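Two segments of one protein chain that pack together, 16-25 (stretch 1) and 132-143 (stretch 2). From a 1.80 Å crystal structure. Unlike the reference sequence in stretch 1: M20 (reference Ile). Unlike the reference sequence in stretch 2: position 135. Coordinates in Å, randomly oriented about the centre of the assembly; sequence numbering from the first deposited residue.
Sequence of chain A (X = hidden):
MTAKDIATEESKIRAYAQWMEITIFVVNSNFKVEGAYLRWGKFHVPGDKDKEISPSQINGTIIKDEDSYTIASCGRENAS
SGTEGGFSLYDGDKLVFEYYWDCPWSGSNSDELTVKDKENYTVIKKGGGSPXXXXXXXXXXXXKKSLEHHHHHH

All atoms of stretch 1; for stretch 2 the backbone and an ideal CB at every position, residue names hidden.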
# COMPACT_ATOMS: atom_id res chain seq x y z
N TYR A 16 -16.32 8.67 -0.48
CA TYR A 16 -15.24 8.48 -1.48
C TYR A 16 -14.24 9.61 -1.38
O TYR A 16 -13.15 9.55 -1.97
CB TYR A 16 -15.78 8.41 -2.91
CG TYR A 16 -16.44 7.11 -3.30
CD1 TYR A 16 -16.70 6.14 -2.37
CD2 TYR A 16 -16.80 6.86 -4.63
CE1 TYR A 16 -17.33 4.97 -2.74
CE2 TYR A 16 -17.47 5.71 -4.98
CZ TYR A 16 -17.69 4.77 -4.04
OH TYR A 16 -18.33 3.60 -4.36
N ALA A 17 -14.60 10.63 -0.60
CA ALA A 17 -13.75 11.78 -0.45
C ALA A 17 -12.48 11.47 0.34
O ALA A 17 -11.56 12.25 0.29
CB ALA A 17 -14.54 12.90 0.20
N GLN A 18 -12.46 10.38 1.11
CA GLN A 18 -11.22 9.88 1.74
C GLN A 18 -10.76 8.65 0.95
O GLN A 18 -11.51 7.69 0.76
CB GLN A 18 -11.47 9.55 3.20
CG GLN A 18 -10.26 8.99 3.92
CD GLN A 18 -9.05 9.92 3.79
OE1 GLN A 18 -8.51 10.09 2.70
NE2 GLN A 18 -8.75 10.63 4.87
N TRP A 19 -9.56 8.73 0.37
CA TRP A 19 -9.16 7.71 -0.56
C TRP A 19 -7.63 7.73 -0.60
O TRP A 19 -6.98 8.74 -0.23
CB TRP A 19 -9.72 7.93 -1.96
CG TRP A 19 -9.19 9.20 -2.58
CD1 TRP A 19 -9.70 10.47 -2.41
CD2 TRP A 19 -8.04 9.34 -3.45
NE1 TRP A 19 -8.94 11.37 -3.11
CE2 TRP A 19 -7.91 10.71 -3.75
CE3 TRP A 19 -7.08 8.45 -3.95
CZ2 TRP A 19 -6.90 11.21 -4.57
CZ3 TRP A 19 -6.07 8.94 -4.80
CH2 TRP A 19 -5.97 10.30 -5.09
N MSE A 20 -7.10 6.59 -0.98
CA MSE A 20 -5.65 6.45 -1.14
C MSE A 20 -5.44 5.52 -2.33
O MSE A 20 -6.25 4.64 -2.63
CB MSE A 20 -4.98 5.89 0.15
CG MSE A 20 -5.45 4.53 0.71
SE MSE A 20 -4.49 3.04 -0.25
CE MSE A 20 -3.08 3.11 1.12
N GLU A 21 -4.31 5.69 -3.01
CA GLU A 21 -3.87 4.69 -3.96
C GLU A 21 -2.38 4.54 -3.75
O GLU A 21 -1.69 5.53 -3.71
CB GLU A 21 -4.16 5.01 -5.45
CG GLU A 21 -5.64 4.91 -5.78
CD GLU A 21 -5.98 4.79 -7.23
OE1 GLU A 21 -5.03 4.69 -8.07
OE2 GLU A 21 -7.23 4.78 -7.49
N ILE A 22 -1.93 3.30 -3.56
CA ILE A 22 -0.52 3.02 -3.25
C ILE A 22 0.06 2.15 -4.38
O ILE A 22 -0.48 1.13 -4.71
CB ILE A 22 -0.29 2.51 -1.82
CG1 ILE A 22 1.16 2.40 -1.51
CG2 ILE A 22 -0.93 1.19 -1.55
CD1 ILE A 22 1.47 2.48 -0.05
N THR A 23 1.16 2.59 -4.95
CA THR A 23 1.74 1.86 -6.07
C THR A 23 3.09 1.35 -5.54
O THR A 23 3.84 2.16 -5.00
CB THR A 23 1.87 2.76 -7.32
OG1 THR A 23 0.59 3.12 -7.76
CG2 THR A 23 2.52 2.02 -8.42
N ILE A 24 3.38 0.04 -5.72
CA ILE A 24 4.65 -0.59 -5.32
C ILE A 24 5.36 -1.03 -6.58
O ILE A 24 4.75 -1.77 -7.39
CB ILE A 24 4.37 -1.81 -4.41
CG1 ILE A 24 3.50 -1.38 -3.24
CG2 ILE A 24 5.64 -2.50 -3.90
CD1 ILE A 24 2.04 -1.70 -3.41
N PHE A 25 6.56 -0.46 -6.80
CA PHE A 25 7.33 -0.75 -8.03
C PHE A 25 8.55 -1.43 -7.52
O PHE A 25 9.17 -0.93 -6.57
CB PHE A 25 7.77 0.56 -8.75
CG PHE A 25 8.46 0.33 -10.05
CD1 PHE A 25 7.74 0.21 -11.20
CD2 PHE A 25 9.84 0.14 -10.09
CE1 PHE A 25 8.37 0.00 -12.42
CE2 PHE A 25 10.49 -0.13 -11.32
CZ PHE A 25 9.73 -0.22 -12.46
N UNK A 132 -3.10 17.03 4.46
CA UNK A 132 -4.46 17.46 4.72
C UNK A 132 -5.41 16.61 3.88
O UNK A 132 -4.95 15.81 3.05
CB UNK A 132 -4.63 18.95 4.42
N UNK A 133 -6.71 16.77 4.13
CA UNK A 133 -7.76 16.23 3.25
C UNK A 133 -7.58 14.74 2.93
O UNK A 133 -7.20 13.95 3.82
CB UNK A 133 -7.79 17.02 1.94
N UNK A 134 -7.77 14.39 1.66
CA UNK A 134 -7.66 12.96 1.26
C UNK A 134 -6.19 12.50 1.27
O UNK A 134 -5.28 13.22 0.83
CB UNK A 134 -8.26 12.75 -0.13
N UNK A 135 -5.97 11.29 1.76
CA UNK A 135 -4.62 10.71 1.74
C UNK A 135 -3.93 10.76 0.38
O UNK A 135 -2.78 11.14 0.29
CB UNK A 135 -4.69 9.25 2.20
N UNK A 136 -4.59 10.37 -0.67
CA UNK A 136 -4.03 10.62 -2.00
C UNK A 136 -3.17 9.48 -2.55
O UNK A 136 -3.36 8.38 -2.21
CB UNK A 136 -3.19 11.90 -1.96
N UNK A 137 -2.24 9.81 -3.44
CA UNK A 137 -1.39 8.84 -4.12
C UNK A 137 -0.10 8.63 -3.30
O UNK A 137 0.53 9.60 -2.83
CB UNK A 137 -1.07 9.31 -5.54
N UNK A 138 0.34 7.38 -3.18
CA UNK A 138 1.55 7.05 -2.42
C UNK A 138 2.30 6.06 -3.33
O UNK A 138 1.66 5.25 -3.99
CB UNK A 138 1.24 6.47 -1.04
N UNK A 139 3.62 6.11 -3.28
CA UNK A 139 4.54 5.39 -4.15
C UNK A 139 5.58 4.77 -3.26
O UNK A 139 6.20 5.44 -2.48
CB UNK A 139 5.17 6.30 -5.20
N UNK A 140 5.77 3.44 -3.37
CA UNK A 140 6.91 2.76 -2.70
C UNK A 140 7.74 2.03 -3.78
O UNK A 140 7.17 1.37 -4.56
CB UNK A 140 6.42 1.78 -1.63
N UNK A 141 9.02 2.27 -3.81
CA UNK A 141 10.01 1.59 -4.59
C UNK A 141 10.74 0.62 -3.67
O UNK A 141 11.08 0.87 -2.48
CB UNK A 141 10.97 2.58 -5.25
N UNK A 142 11.05 -0.54 -4.27
CA UNK A 142 11.73 -1.52 -3.59
C UNK A 142 12.83 -2.05 -4.56
O UNK A 142 12.52 -2.45 -5.62
CB UNK A 142 10.76 -2.60 -3.10
N UNK A 143 14.07 -1.97 -4.15
CA UNK A 143 15.21 -2.42 -4.94
C UNK A 143 15.94 -3.43 -4.12
O UNK A 143 16.45 -3.11 -3.06
CB UNK A 143 16.13 -1.27 -5.35

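Stretch 2 runs parallel to stretch 1, and from position 136 onward the two form a regular ladder in which alternate residues of stretch 2 exchange backbone hydrogen bonds with stretch 1. Position 132 lies beyond the reach of stretch 1, so little restricts it; it is S132. Position 133 also has nothing of stretch 1 near its ideal CB, but its phi of 51° with psi of -137° favours glycine, and G133 is found.

At position 134 the CB points toward stretch 1 into a narrow space, 3.4 Å from both W19 NE1 and A17 O. A small side chain suits this best. A134 fills it, its CB lying 3.5 Å from W19 CD1.

Position 135 also directs its CB toward stretch 1, with W19 O 3.4 Å and M20 CB 4.0 Å from the ideal CB. The backbone is held independently of the side chain, because the amide N of 135 donates to Q18 OE1 at 3.0 Å. Several side chains could turn past M20, aliphatic or small polar. The deposited residue is selenomethionine M135, which differs from the reference sequence; its CG packs 3.9 Å from M20 CB, and the end of the chain leads away.

Position 136 is decided by its backbone. At phi 92° and psi -154°, a CB would be jammed against the carbonyl O of the preceding residue, so glycine is called for. G136 lays its CA over one face of the W19 indole, 3.8 Å from the centroid of the six-membered ring. Its N donates to W19 O (2.9 Å), and its O accepts from E21 N (3.0 Å), starting the ladder.

Position 137 shares a sheet face with E21 and T23. Its CB has room, with W19 CH2 5.0 Å away, and polar or medium-sized side chains would all fit. N137 brings ND2 to 3.6 Å from W19 CH2, near the plane of the ring at its edge.

Position 138 lies on the face of M20, I22 and I24, its ideal CB 4.1 Å from I22 CG1. This apolar setting suits Ile, Val, Leu or Met. I138 reaches both neighbours: CG2 is 3.5 Å from I22 CD1, and CD1 is 3.9 Å from M20 CE. Its N donates to E21 O (2.8 Å) and its O accepts from T23 N (2.9 Å).

Position 139 returns to the face of T23 and F25, where the nearest atom to the ideal CB is T23 O at 4.4 Å. Many side chains are possible, including aromatic ones. F139 places CE1 4.0 Å from F25 CB.

Position 140 again meets I22 and I24, favouring a branched aliphatic. I140 sets its CD1 3.7 Å from I22 CD1, while its N bonds to T23 O at 2.8 Å.

Position 141, beside F25, could take a beta-branched or polar residue; T141 has its CG2 4.3 Å from F25 CB. At 142 the CB points sideways near I24, and a small aliphatic fits: V142 CG2 is 4.3 Å from I24 CG2. Position 143 touches nothing of stretch 1, and is V143.

Stretch 2 (132-143) SGAMGNIFITVV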
# COMPACT_ATOMS: atom_id res chain seq x y z
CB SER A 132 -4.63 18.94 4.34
OG SER A 132 -3.95 19.73 5.27
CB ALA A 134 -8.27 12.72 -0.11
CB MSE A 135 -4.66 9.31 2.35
CG MSE A 135 -3.31 8.61 2.46
SE MSE A 135 -2.09 9.60 3.64
CE MSE A 135 -1.53 8.19 4.85
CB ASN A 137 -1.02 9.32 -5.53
CG ASN A 137 -2.23 9.49 -6.45
OD1 ASN A 137 -2.81 8.53 -6.88
ND2 ASN A 137 -2.70 10.72 -6.61
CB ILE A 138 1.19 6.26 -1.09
CG1 ILE A 138 0.17 7.04 -0.19
CG2 ILE A 138 2.42 5.87 -0.29
CD1 ILE A 138 -0.76 6.20 0.68
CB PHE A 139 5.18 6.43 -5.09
CG PHE A 139 6.17 5.91 -6.12
CD1 PHE A 139 5.96 4.76 -6.86
CD2 PHE A 139 7.26 6.72 -6.47
CE1 PHE A 139 6.84 4.38 -7.87
CE2 PHE A 139 8.15 6.34 -7.46
CZ PHE A 139 7.92 5.19 -8.19
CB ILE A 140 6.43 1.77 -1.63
CG1 ILE A 140 5.53 2.49 -0.61
CG2 ILE A 140 7.65 1.07 -0.98
CD1 ILE A 140 5.03 1.57 0.48
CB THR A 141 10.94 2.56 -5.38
OG1 THR A 141 11.57 3.51 -4.46
CG2 THR A 141 10.13 3.39 -6.44
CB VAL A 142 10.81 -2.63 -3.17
CG1 VAL A 142 11.63 -3.58 -2.35
CG2 VAL A 142 9.59 -2.12 -2.33
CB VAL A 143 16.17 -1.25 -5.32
CG1 VAL A 143 17.38 -1.80 -6.10
CG2 VAL A 143 15.44 -0.22 -6.14
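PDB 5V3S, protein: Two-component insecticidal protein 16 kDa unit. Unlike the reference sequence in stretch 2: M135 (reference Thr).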